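Side-chain contacts in inositol 2-dehydrogenase (Sinorhizobium meliloti, PDB 4HKT), which catalyses the NAD+-dependent oxidation of myo-inositol to scyllo-inosose, the first step of myo-inositol breakdown to acetyl-CoA: residues 122-127 with 305-310; 174-179 with 226-231; 315-320 with 326-331. All coordinates share one frame; numbering follows the deposited sequence. Where two conformers were deposited one is given.

Interaction 1 of 3, residues 122-127 with 305-310. With EDO (1,2-ethanediol), chain S.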
loop_
_atom_site.group_PDB
_atom_site.type_symbol
_atom_site.label_atom_id
_atom_site.label_comp_id
_atom_site.label_asym_id
_atom_site.label_seq_id
_atom_site.Cartn_x
_atom_site.Cartn_y
_atom_site.Cartn_z
ATOM N N ASN B 122 10.964 -9.066 -23.330
ATOM C CA ASN B 122 10.347 -7.736 -23.215
ATOM C C ASN B 122 10.369 -7.177 -21.808
ATOM O O ASN B 122 10.305 -5.938 -21.602
ATOM C CB ASN B 122 8.909 -7.799 -23.696
ATOM C CG ASN B 122 8.138 -8.919 -23.036
ATOM O OD1 ASN B 122 8.344 -10.079 -23.341
ATOM N ND2 ASN B 122 7.283 -8.577 -22.100
ATOM N N ARG B 123 10.488 -8.065 -20.822
ATOM C CA ARG B 123 10.483 -7.636 -19.435
ATOM C C ARG B 123 11.643 -6.739 -19.109
ATOM O O ARG B 123 11.535 -5.896 -18.235
ATOM C CB ARG B 123 10.372 -8.821 -18.474
ATOM C CG ARG B 123 9.087 -9.578 -18.693
ATOM C CD ARG B 123 8.977 -10.777 -17.775
ATOM N NE ARG B 123 7.968 -11.698 -18.284
ATOM C CZ ARG B 123 7.671 -12.879 -17.740
ATOM N NH1 ARG B 123 8.321 -13.305 -16.658
ATOM N NH2 ARG B 123 6.718 -13.644 -18.277
ATOM N N ARG B 124 12.725 -6.856 -19.842
ATOM C CA ARG B 124 13.830 -5.956 -19.651
ATOM C C ARG B 124 13.499 -4.476 -20.025
ATOM O O ARG B 124 14.273 -3.592 -19.677
ATOM C CB ARG B 124 15.011 -6.395 -20.483
ATOM C CG ARG B 124 15.716 -7.651 -20.056
ATOM C CD ARG B 124 16.956 -7.768 -20.884
ATOM N NE ARG B 124 17.684 -8.960 -20.541
ATOM C CZ ARG B 124 18.998 -9.029 -20.483
ATOM N NH1 ARG B 124 19.764 -7.958 -20.770
ATOM N NH2 ARG B 124 19.559 -10.184 -20.151
ATOM N N PHE B 125 12.398 -4.246 -20.761
ATOM C CA PHE B 125 11.991 -2.905 -21.230
ATOM C C PHE B 125 10.780 -2.341 -20.480
ATOM O O PHE B 125 10.301 -1.237 -20.781
ATOM C CB PHE B 125 11.723 -2.948 -22.751
ATOM C CG PHE B 125 12.933 -3.259 -23.549
ATOM C CD1 PHE B 125 13.909 -2.313 -23.720
ATOM C CD2 PHE B 125 13.129 -4.524 -24.094
ATOM C CE1 PHE B 125 15.061 -2.593 -24.444
ATOM C CE2 PHE B 125 14.260 -4.804 -24.826
ATOM C CZ PHE B 125 15.242 -3.843 -24.993
ATOM N N ASP B 126 10.264 -3.107 -19.514
ATOM C CA ASP B 126 9.179 -2.642 -18.652
ATOM C C ASP B 126 9.660 -1.443 -17.823
ATOM O O ASP B 126 10.757 -1.505 -17.232
ATOM C CB ASP B 126 8.738 -3.760 -17.698
ATOM C CG ASP B 126 7.631 -3.325 -16.798
ATOM O OD1 ASP B 126 6.546 -2.925 -17.342
ATOM O OD2 ASP B 126 7.869 -3.282 -15.560
ATOM N N PRO B 127 8.854 -0.357 -17.752
ATOM C CA PRO B 127 9.364 0.817 -17.014
ATOM C C PRO B 127 9.643 0.537 -15.539
ATOM O O PRO B 127 10.604 1.065 -14.996
ATOM C CB PRO B 127 8.250 1.861 -17.156
ATOM C CG PRO B 127 7.373 1.379 -18.243
ATOM C CD PRO B 127 7.505 -0.127 -18.285
ATOM N N GLY B 305 21.250 -12.236 -28.957
ATOM C CA GLY B 305 21.279 -13.656 -29.201
ATOM C C GLY B 305 21.899 -14.415 -28.063
ATOM O O GLY B 305 21.350 -15.424 -27.631
ATOM N N ASN B 306 23.048 -13.959 -27.576
ATOM C CA ASN B 306 23.678 -14.651 -26.465
ATOM C C ASN B 306 22.795 -14.646 -25.224
ATOM O O ASN B 306 22.804 -15.612 -24.450
ATOM C CB ASN B 306 25.061 -14.083 -26.150
ATOM C CG ASN B 306 25.804 -14.935 -25.132
ATOM O OD1 ASN B 306 26.113 -16.116 -25.392
ATOM N ND2 ASN B 306 26.011 -14.385 -23.922
ATOM N N ASP B 307 21.980 -13.597 -25.041
ATOM C CA ASP B 307 21.073 -13.586 -23.888
ATOM C C ASP B 307 20.010 -14.649 -24.068
ATOM O O ASP B 307 19.639 -15.306 -23.101
ATOM C CB ASP B 307 20.425 -12.213 -23.656
ATOM C CG ASP B 307 21.434 -11.141 -23.223
ATOM O OD1 ASP B 307 22.347 -11.429 -22.415
ATOM O OD2 ASP B 307 21.331 -9.998 -23.741
ATOM N N GLY B 308 19.523 -14.854 -25.297
ATOM C CA GLY B 308 18.576 -15.977 -25.542
ATOM C C GLY B 308 19.208 -17.344 -25.267
ATOM O O GLY B 308 18.589 -18.233 -24.690
ATOM N N LEU B 309 20.450 -17.505 -25.680
ATOM C CA LEU B 309 21.162 -18.727 -25.438
ATOM C C LEU B 309 21.375 -18.963 -23.935
ATOM O O LEU B 309 21.191 -20.078 -23.428
ATOM C CB LEU B 309 22.515 -18.691 -26.160
ATOM C CG LEU B 309 23.432 -19.904 -25.930
ATOM C CD1 LEU B 309 22.702 -21.164 -26.315
ATOM C CD2 LEU B 309 24.735 -19.777 -26.706
ATOM N N ALA B 310 21.814 -17.918 -23.227
ATOM C CA ALA B 310 22.064 -18.029 -21.793
ATOM C C ALA B 310 20.829 -18.460 -20.986
ATOM O O ALA B 310 20.929 -19.310 -20.082
ATOM C CB ALA B 310 22.606 -16.693 -21.268
HETATM C C1 EDO S . 23.247 -8.344 -18.016
HETATM O O1 EDO S . 22.287 -7.295 -18.202
HETATM C C2 EDO S . 22.682 -9.692 -18.497
HETATM O O2 EDO S . 22.119 -9.586 -19.823
#

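Interaction 2 of 3, residues 174-179 with 226-231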
loop_
_atom_site.group_PDB
_atom_site.type_symbol
_atom_site.label_atom_id
_atom_site.label_comp_id
_atom_site.label_asym_id
_atom_site.label_seq_id
_atom_site.Cartn_x
_atom_site.Cartn_y
_atom_site.Cartn_z
ATOM N N ILE B 174 11.967 -19.363 -18.637
ATOM C CA ILE B 174 12.937 -18.711 -19.476
ATOM C C ILE B 174 12.992 -17.176 -19.309
ATOM O O ILE B 174 14.064 -16.607 -19.253
ATOM C CB ILE B 174 12.796 -19.180 -20.975
ATOM C CG1 ILE B 174 14.052 -18.812 -21.755
ATOM C CG2 ILE B 174 11.563 -18.633 -21.638
ATOM C CD1 ILE B 174 14.218 -19.550 -23.065
ATOM N N HIS B 175 11.853 -16.510 -19.239
ATOM C CA HIS B 175 11.802 -15.087 -18.975
ATOM C C HIS B 175 12.432 -14.721 -17.610
ATOM O O HIS B 175 13.111 -13.704 -17.496
ATOM C CB HIS B 175 10.361 -14.617 -18.931
ATOM C CG HIS B 175 9.722 -14.511 -20.266
ATOM N ND1 HIS B 175 10.099 -13.557 -21.188
ATOM C CD2 HIS B 175 8.692 -15.185 -20.812
ATOM C CE1 HIS B 175 9.346 -13.675 -22.264
ATOM N NE2 HIS B 175 8.486 -14.653 -22.062
ATOM N N ASP B 176 12.174 -15.554 -16.615
ATOM C CA ASP B 176 12.715 -15.356 -15.260
ATOM C C ASP B 176 14.181 -15.669 -15.154
ATOM O O ASP B 176 14.866 -14.987 -14.415
ATOM C CB ASP B 176 11.946 -16.139 -14.242
ATOM C CG ASP B 176 10.471 -15.791 -14.252
ATOM O OD1 ASP B 176 10.121 -14.599 -14.153
ATOM O OD2 ASP B 176 9.660 -16.717 -14.420
ATOM N N PHE B 177 14.679 -16.668 -15.894
ATOM C CA PHE B 177 16.122 -16.840 -16.022
ATOM C C PHE B 177 16.804 -15.601 -16.614
ATOM O O PHE B 177 17.834 -15.162 -16.114
ATOM C CB PHE B 177 16.487 -18.059 -16.839
ATOM C CG PHE B 177 15.989 -19.365 -16.266
ATOM C CD1 PHE B 177 16.222 -19.707 -14.957
ATOM C CD2 PHE B 177 15.332 -20.267 -17.063
ATOM C CE1 PHE B 177 15.768 -20.929 -14.430
ATOM C CE2 PHE B 177 14.889 -21.472 -16.572
ATOM C CZ PHE B 177 15.111 -21.827 -15.253
ATOM N N ASP B 178 16.262 -15.079 -17.713
ATOM C CA ASP B 178 16.753 -13.807 -18.240
ATOM C C ASP B 178 16.700 -12.648 -17.219
ATOM O O ASP B 178 17.681 -11.919 -17.053
ATOM C CB ASP B 178 16.042 -13.393 -19.516
ATOM C CG ASP B 178 16.619 -12.124 -20.064
ATOM O OD1 ASP B 178 17.767 -12.154 -20.525
ATOM O OD2 ASP B 178 15.955 -11.065 -19.984
HETATM N N MSE B 179 15.574 -12.485 -16.555
HETATM C CA MSE B 179 15.430 -11.480 -15.490
HETATM C C MSE B 179 16.468 -11.647 -14.401
HETATM O O MSE B 179 17.082 -10.682 -13.951
HETATM C CB MSE B 179 14.003 -11.529 -14.966
HETATM C CG MSE B 179 13.672 -10.514 -13.874
HETATM SE SE MSE B 179 13.922 -8.654 -14.492
HETATM C CE MSE B 179 12.519 -8.672 -15.860
ATOM N N ILE B 226 13.530 -18.340 -7.913
ATOM C CA ILE B 226 12.473 -18.104 -8.873
ATOM C C ILE B 226 11.338 -19.059 -8.514
ATOM O O ILE B 226 11.552 -20.260 -8.303
ATOM C CB ILE B 226 12.894 -18.399 -10.310
ATOM C CG1 ILE B 226 13.947 -17.443 -10.797
ATOM C CG2 ILE B 226 11.669 -18.377 -11.234
ATOM C CD1 ILE B 226 14.755 -18.064 -11.918
ATOM N N SER B 227 10.137 -18.515 -8.467
ATOM C CA SER B 227 8.894 -19.287 -8.251
ATOM C C SER B 227 7.958 -19.101 -9.465
ATOM O O SER B 227 7.703 -17.972 -9.863
ATOM C CB SER B 227 8.216 -18.694 -7.023
ATOM O OG SER B 227 7.043 -19.342 -6.666
ATOM N N ASN B 228 7.445 -20.188 -10.035
ATOM C CA ASN B 228 6.523 -20.098 -11.182
ATOM C C ASN B 228 5.334 -20.980 -10.905
ATOM O O ASN B 228 5.512 -22.112 -10.464
ATOM C CB ASN B 228 7.123 -20.686 -12.443
ATOM C CG ASN B 228 8.110 -19.808 -13.176
ATOM O OD1 ASN B 228 8.608 -20.248 -14.223
ATOM N ND2 ASN B 228 8.371 -18.600 -12.724
ATOM N N SER B 229 4.140 -20.497 -11.262
ATOM C CA SER B 229 2.922 -21.287 -11.287
ATOM C C SER B 229 2.162 -20.980 -12.586
ATOM O O SER B 229 2.076 -19.828 -13.039
ATOM C CB SER B 229 2.007 -20.996 -10.096
ATOM O OG SER B 229 0.752 -21.721 -10.230
ATOM N N ARG B 230 1.642 -22.025 -13.195
ATOM C CA ARG B 230 0.866 -21.842 -14.395
ATOM C C ARG B 230 -0.504 -21.171 -14.202
ATOM O O ARG B 230 -1.125 -20.824 -15.200
ATOM C CB ARG B 230 0.665 -23.181 -15.102
ATOM C CG ARG B 230 1.829 -23.640 -15.970
ATOM C CD ARG B 230 2.178 -22.642 -17.056
ATOM N NE ARG B 230 3.015 -23.224 -18.082
ATOM C CZ ARG B 230 3.493 -22.575 -19.128
ATOM N NH1 ARG B 230 3.194 -21.298 -19.308
ATOM N NH2 ARG B 230 4.270 -23.205 -20.005
ATOM N N ARG B 231 -1.006 -21.032 -12.976
ATOM C CA ARG B 231 -2.384 -20.571 -12.754
ATOM C C ARG B 231 -2.505 -19.761 -11.480
ATOM O O ARG B 231 -2.140 -20.240 -10.378
ATOM C CB ARG B 231 -3.363 -21.755 -12.651
ATOM C CG ARG B 231 -4.836 -21.341 -12.498
ATOM C CD ARG B 231 -5.408 -21.423 -11.080
ATOM N NE ARG B 231 -5.462 -22.810 -10.559
ATOM C CZ ARG B 231 -4.583 -23.303 -9.681
ATOM N NH1 ARG B 231 -3.597 -22.506 -9.222
ATOM N NH2 ARG B 231 -4.667 -24.568 -9.244
#

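Interaction 3 of 3, residues 315-320 with 326-331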
loop_
_atom_site.group_PDB
_atom_site.type_symbol
_atom_site.label_atom_id
_atom_site.label_comp_id
_atom_site.label_asym_id
_atom_site.label_seq_id
_atom_site.Cartn_x
_atom_site.Cartn_y
_atom_site.Cartn_z
ATOM N N ALA B 315 17.524 -22.919 -18.462
ATOM C CA ALA B 315 16.366 -23.805 -18.486
ATOM C C ALA B 315 16.797 -25.273 -18.615
ATOM O O ALA B 315 16.258 -26.140 -17.906
ATOM C CB ALA B 315 15.362 -23.410 -19.589
ATOM N N ASP B 316 17.733 -25.552 -19.512
ATOM C CA ASP B 316 18.186 -26.948 -19.736
ATOM C C ASP B 316 18.779 -27.540 -18.423
ATOM O O ASP B 316 18.519 -28.716 -18.074
ATOM C CB ASP B 316 19.245 -27.019 -20.842
ATOM C CG ASP B 316 18.683 -26.807 -22.250
ATOM O OD1 ASP B 316 17.474 -26.999 -22.503
ATOM O OD2 ASP B 316 19.484 -26.430 -23.127
ATOM N N ALA B 317 19.581 -26.713 -17.731
ATOM C CA ALA B 317 20.117 -27.077 -16.443
ATOM C C ALA B 317 19.008 -27.305 -15.428
ATOM O O ALA B 317 19.098 -28.259 -14.668
ATOM C CB ALA B 317 21.133 -26.044 -15.935
ATOM N N ALA B 318 17.969 -26.453 -15.405
ATOM C CA ALA B 318 16.829 -26.710 -14.518
ATOM C C ALA B 318 16.136 -28.050 -14.753
ATOM O O ALA B 318 15.775 -28.707 -13.799
ATOM C CB ALA B 318 15.789 -25.572 -14.534
ATOM N N VAL B 319 15.955 -28.436 -16.008
ATOM C CA VAL B 319 15.322 -29.695 -16.372
ATOM C C VAL B 319 16.137 -30.876 -15.815
ATOM O O VAL B 319 15.559 -31.776 -15.201
ATOM C CB VAL B 319 15.186 -29.804 -17.918
ATOM C CG1 VAL B 319 14.627 -31.144 -18.375
ATOM C CG2 VAL B 319 14.259 -28.703 -18.498
ATOM N N ARG B 320 17.450 -30.853 -16.035
ATOM C CA ARG B 320 18.383 -31.876 -15.513
ATOM C C ARG B 320 18.391 -31.912 -14.010
ATOM O O ARG B 320 18.383 -32.991 -13.421
ATOM C CB ARG B 320 19.819 -31.652 -16.005
ATOM C CG ARG B 320 20.093 -31.973 -17.471
ATOM C CD ARG B 320 21.594 -31.917 -17.778
ATOM N NE ARG B 320 22.375 -32.786 -16.877
ATOM C CZ ARG B 320 23.680 -32.684 -16.621
ATOM N NH1 ARG B 320 24.438 -31.717 -17.138
ATOM N NH2 ARG B 320 24.234 -33.547 -15.787
ATOM N N ARG B 326 19.821 -32.958 -8.245
ATOM C CA ARG B 326 21.014 -32.281 -7.819
ATOM C C ARG B 326 21.217 -30.956 -8.537
ATOM O O ARG B 326 20.590 -30.663 -9.556
ATOM C CB ARG B 326 22.212 -33.164 -8.016
ATOM C CG ARG B 326 22.440 -33.666 -9.419
ATOM C CD ARG B 326 23.857 -34.242 -9.562
ATOM N NE ARG B 326 24.078 -35.322 -8.602
ATOM C CZ ARG B 326 24.858 -35.290 -7.509
ATOM N NH1 ARG B 326 25.598 -34.222 -7.184
ATOM N NH2 ARG B 326 24.898 -36.363 -6.726
ATOM N N GLN B 327 22.153 -30.202 -8.002
ATOM C CA GLN B 327 22.561 -28.963 -8.552
ATOM C C GLN B 327 23.334 -29.236 -9.863
ATOM O O GLN B 327 24.117 -30.152 -9.935
ATOM C CB GLN B 327 23.444 -28.270 -7.523
ATOM C CG GLN B 327 23.502 -26.777 -7.605
ATOM C CD GLN B 327 24.417 -26.213 -6.513
ATOM O OE1 GLN B 327 25.573 -25.980 -6.761
ATOM N NE2 GLN B 327 23.927 -26.139 -5.294
ATOM N N ILE B 328 23.045 -28.462 -10.894
ATOM C CA ILE B 328 23.669 -28.608 -12.192
ATOM C C ILE B 328 24.492 -27.372 -12.485
ATOM O O ILE B 328 23.986 -26.251 -12.423
ATOM C CB ILE B 328 22.646 -28.815 -13.318
ATOM C CG1 ILE B 328 21.790 -30.041 -13.036
ATOM C CG2 ILE B 328 23.360 -28.961 -14.686
ATOM C CD1 ILE B 328 22.521 -31.384 -13.091
ATOM N N SER B 329 25.758 -27.566 -12.828
ATOM C CA SER B 329 26.644 -26.433 -13.051
ATOM C C SER B 329 26.535 -26.021 -14.518
ATOM O O SER B 329 26.205 -26.832 -15.375
ATOM C CB SER B 329 28.083 -26.778 -12.635
ATOM O OG SER B 329 28.482 -27.900 -13.388
ATOM N N ILE B 330 26.730 -24.738 -14.786
ATOM C CA ILE B 330 26.557 -24.183 -16.122
ATOM C C ILE B 330 27.929 -24.119 -16.757
ATOM O O ILE B 330 28.857 -23.629 -16.151
ATOM C CB ILE B 330 25.973 -22.771 -16.087
ATOM C CG1 ILE B 330 24.551 -22.805 -15.536
ATOM C CG2 ILE B 330 26.003 -22.129 -17.476
ATOM C CD1 ILE B 330 23.564 -23.581 -16.390
ATOM N N ALA B 331 28.028 -24.637 -17.978
ATOM C CA ALA B 331 29.300 -24.711 -18.700
ATOM C C ALA B 331 29.766 -23.311 -19.108
ATOM O O ALA B 331 30.812 -22.822 -18.691
ATOM C CB ALA B 331 29.148 -25.612 -19.932
ATOM O OXT ALA B 331 29.093 -22.620 -19.865
#

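Interaction 1 of 3, residues 122-127 with 305-310
Arg-124 and Asp-307 reach for each other across a wide gap: their CA atoms stand 11.3 Å apart, and only the two charged ends meet. The ionic part is loose. Arg-124 NH2 lies 3.8 Å from Asp-307 OD1, a long salt bridge, while OD2 sits over one face of the guanidinium, with the carboxylate and guanidinium planes 36° apart. No direct hydrogen bond joins the two residues. The arginine gets there by staying extended from CG to NE (chi2 -171°, chi3 180°).

Hydrogen bonds run instead through a molecule of 1,2-ethanediol, probably from the crystallisation liquor. Its O2 sits at the guanidinium edge, in plane, 2.6 Å from Arg-124 NH2 and 3.0 Å from Arg-124 NH1, the second bond being weak. The diol O2 gives a weak bond of 3.2 Å to Asp-307 OD1, so one oxygen links both charges.

Each charge also has a second partner: Arg-124 NH2 pairs with Asp-178, and Asp-307 OD1 with Arg-181. Asp-307 OD2 accepts from the backbone N of Ser-304, which ties the carboxylate to the start of its own helix. In the fold, the 3-10 turn 122-125 follows strand 117-120, the last of the Rossmann sheet, and this surface contact brings it to the first turn of helix 305-324, with helix 168-184 supplying the second partners of both charges.

Interaction 2 of 3, residues 174-179 with 226-231
Ile-226 and Asp-176 have the most surface buried here, and they meet through carbon: Asp-176 CB rests 3.8 Å from Ile-226 CG2. The isoleucine divides its branches between two helix residues. CG2, anti to the backbone N, goes to the aspartate, while CG1 carries CD1 on to Phe-177, where it lies 3.8 Å from CD1 of the ring. Phe-177 and Ile-226 cross at about a right angle, and the methyl approaches the ring obliquely.

Beyond its CB, Asp-176 is polar. OD2 takes a hydrogen bond of 2.8 Å from Asn-228 ND2, nearly straight at 162°. The donor comes from above the carboxylate plane, 44° out of it, whereas the oxygen lies close to the amide plane of Asn-228.

Helix 168-184 here lies on the mixed sheet of the C-terminal Gfo/Idh/MocA domain, nearly antiparallel to strand 223-229, the short segment axes 9.5 Å apart at 160°. Ile-226 and Asn-228, two apart on the strand, both point toward the helix; Ser-227 between them points away and packs on Met-146 of the third subunit.

The buried polar groups have their strongest partners outside the two segments. Asp-176 OD1 is bonded to Ser-151 OG of the neighbouring strand 144-152, so the carboxylate spans two strands. Asn-228 is held at both ends of its amide: OD1 is bonded to Thr-173 OG1, one turn back on the helix, and ND2 also reaches Ser-227 O at 3.0 Å, approaching from above that carbonyl's plane.

Interaction 3 of 3, residues 315-320 with 326-331
Ala-317 and Ile-328 form the tight part of this contact, their CA atoms only 5.7 Å apart. The alanine's single methyl meets two isoleucines, consistent with the close approach: Ala-317 CB lies 3.9 Å from Ile-328 CG2 and 3.5 Å from Ile-330 CD1, the latter closer than usual for two carbons. Ile-328 also brings CG1 to 3.6 Å from the Ala-317 carbonyl O.

On the solvent side the exposed Arg-320 folds over Ile-328. Its chain bends at chi3 (54°), which lays the guanidinium over the isoleucine, with Ile-328 CD1 3.7 Å above its plane and offset toward the rim; CG2 of Ile-328 is 3.8 Å from Arg-320 NH1. No hydrogen bond crosses here. The arginine's charge is turned instead to Glu-324, one turn further along the helix, through a salt bridge from NE.

After helix 305-324 the C-terminal tail turns back along it, and its short strand 328-329 packs against the helix. Within this chain that strand is the outermost of the mixed sheet, backbone-bonded beside strand 188-196, whose Val-191 touches Ala-317; Gln-327 makes backbone bonds to the third subunit. Helix 168-184 packs against the helix through Phe-177 and Phe-169.

In the fold
Interaction 2 is the buried one, a mix of methyl packing and satisfied polar groups between helix 168-184 and the mixed sheet. Interaction 3 reaches the same sheet at the strand outermost within this chain, but is apolar at heart with an arginine on the solvent side. Interaction 1 lies at the surface and is purely polar, joined by a long salt bridge and, in this crystal, a diol probably from the crystallisation liquor. Helix 305-324 serves interactions 1 and 3 with different turns. Interaction 2 touches both others: Met-179 packs on Arg-123, and the Phe-177 ring packs on Ala-315 and Ala-318. Interactions 2 and 3 both also touch the third subunit.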